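Local coordinates for designed protein (Trypanosoma brucei, PDB 6IEV) that is a designed protein with a thioredoxin fold, probably a model for studying stability at high temperature, with no established biological function, at residues A[95-100]-A[113-118]. Numbering follows the deposited sequence.
Sequences FVIEKG and DKLRVT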
# COMPACT_ATOMS: atom_id res chain seq x y z
N PHE A 95 9.27 -4.11 18.06
CA PHE A 95 8.41 -3.05 17.57
C PHE A 95 7.37 -2.71 18.62
O PHE A 95 6.76 -3.60 19.21
CB PHE A 95 7.71 -3.50 16.29
CG PHE A 95 8.65 -3.76 15.15
CD1 PHE A 95 9.02 -2.73 14.31
CD2 PHE A 95 9.17 -5.03 14.94
CE1 PHE A 95 9.89 -2.95 13.26
CE2 PHE A 95 10.04 -5.27 13.88
CZ PHE A 95 10.40 -4.23 13.05
N VAL A 96 7.14 -1.42 18.83
CA VAL A 96 6.10 -0.93 19.72
C VAL A 96 5.16 -0.03 18.91
O VAL A 96 5.62 0.79 18.11
CB VAL A 96 6.68 -0.15 20.91
CG1 VAL A 96 5.56 0.48 21.73
CG2 VAL A 96 7.56 -1.08 21.79
N ILE A 97 3.86 -0.21 19.09
CA ILE A 97 2.87 0.63 18.45
C ILE A 97 2.19 1.48 19.51
O ILE A 97 1.65 0.94 20.48
CB ILE A 97 1.84 -0.20 17.66
CG1 ILE A 97 2.58 -1.10 16.67
CG2 ILE A 97 0.87 0.72 16.92
CD1 ILE A 97 1.66 -2.05 15.93
N GLU A 98 2.20 2.80 19.31
CA GLU A 98 1.67 3.72 20.30
C GLU A 98 0.70 4.70 19.66
O GLU A 98 0.80 5.00 18.46
CB GLU A 98 2.80 4.51 20.97
CG GLU A 98 3.67 3.65 21.90
CD GLU A 98 3.92 4.31 23.24
OE1 GLU A 98 3.80 3.63 24.27
OE2 GLU A 98 4.24 5.52 23.25
N LYS A 99 -0.21 5.21 20.47
CA LYS A 99 -1.09 6.30 20.07
C LYS A 99 -1.42 7.11 21.30
O LYS A 99 -1.77 6.53 22.34
CB LYS A 99 -2.37 5.75 19.41
CG LYS A 99 -3.40 6.81 19.06
CD LYS A 99 -4.43 6.25 18.08
CE LYS A 99 -5.82 6.84 18.34
NZ LYS A 99 -5.88 8.30 18.05
N GLY A 100 -1.24 8.42 21.22
CA GLY A 100 -1.48 9.26 22.39
C GLY A 100 -0.72 8.83 23.63
O GLY A 100 -1.27 8.87 24.74
N ASP A 113 6.68 -8.81 8.79
CA ASP A 113 5.37 -9.27 8.30
C ASP A 113 4.36 -9.34 9.43
O ASP A 113 3.23 -8.87 9.29
CB ASP A 113 5.37 -10.68 7.70
CG ASP A 113 4.57 -10.74 6.43
OD1 ASP A 113 3.91 -9.71 6.14
OD2 ASP A 113 4.35 -11.82 5.89
N LYS A 114 4.80 -9.79 10.61
CA LYS A 114 3.92 -9.77 11.75
C LYS A 114 3.53 -8.36 12.09
O LYS A 114 2.39 -8.09 12.49
CB LYS A 114 4.64 -10.28 12.98
CG LYS A 114 3.81 -10.84 14.07
CD LYS A 114 4.02 -12.32 14.23
CE LYS A 114 2.78 -13.08 14.72
NZ LYS A 114 3.28 -14.51 14.86
N LEU A 115 4.47 -7.43 11.92
CA LEU A 115 4.23 -6.06 12.32
C LEU A 115 3.12 -5.45 11.49
O LEU A 115 2.17 -4.87 12.03
CB LEU A 115 5.52 -5.25 12.23
CG LEU A 115 5.10 -3.82 12.55
CD1 LEU A 115 4.70 -3.70 14.04
CD2 LEU A 115 6.14 -2.81 12.18
N ARG A 116 3.20 -5.59 10.16
CA ARG A 116 2.14 -5.07 9.31
C ARG A 116 0.79 -5.71 9.63
O ARG A 116 -0.23 -5.02 9.72
CB ARG A 116 2.51 -5.25 7.84
CG ARG A 116 1.58 -4.48 6.91
CD ARG A 116 2.10 -4.48 5.50
NE ARG A 116 1.21 -3.72 4.62
CZ ARG A 116 1.53 -3.34 3.38
NH1 ARG A 116 2.72 -3.64 2.87
NH2 ARG A 116 0.65 -2.67 2.66
N VAL A 117 0.78 -7.03 9.83
CA VAL A 117 -0.47 -7.72 10.18
C VAL A 117 -1.03 -7.17 11.48
O VAL A 117 -2.23 -6.86 11.59
CB VAL A 117 -0.25 -9.24 10.27
CG1 VAL A 117 -1.49 -9.91 10.80
CG2 VAL A 117 0.13 -9.79 8.90
N THR A 118 -0.17 -7.02 12.49
CA THR A 118 -0.61 -6.50 13.78
C THR A 118 -1.17 -5.10 13.63
O THR A 118 -2.20 -4.75 14.23
CB THR A 118 0.56 -6.49 14.76
OG1 THR A 118 1.13 -7.79 14.85
CG2 THR A 118 0.10 -6.01 16.14
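L115 reaches from helix 112-123 toward strand 94-99, sets one methyl against the F95 ring and lodges the other between F95 CB and the end of I97. Its CD2 lies 3.6 Å from F95 CD1, placed obliquely to the ring, and the two side chains meet at about a right angle. The other branch, CD1, sits 3.8 Å from F95 CB and 3.9 Å from I97 CD1. A nearly extended second torsion in I97 (chi2 175°) carries that terminal methyl out to the helix. This part is tightly packed and buried, and L60 of helix 53-66 touches both F95 and L115.

Packing thins toward T118, whose CG2 stands 4.3 Å from I97 CD1 on the more exposed side. Its hydroxyl turns back to its own helix: OG1 donates to K114 O at 2.7 Å from above the carbonyl plane, and the same oxygen also accepts a hydrogen bond from T118 N. On the outer helix surface, R116 forms salt bridges with D111 and D113 of the second subunit.

The segment axes run nearly parallel, 15° apart and 10.3 Å at closest approach, the spacing of a helix layered on a sheet. With strand 102-108 between them in sequence, this is the C-terminal beta-beta-alpha unit of the thioredoxin fold.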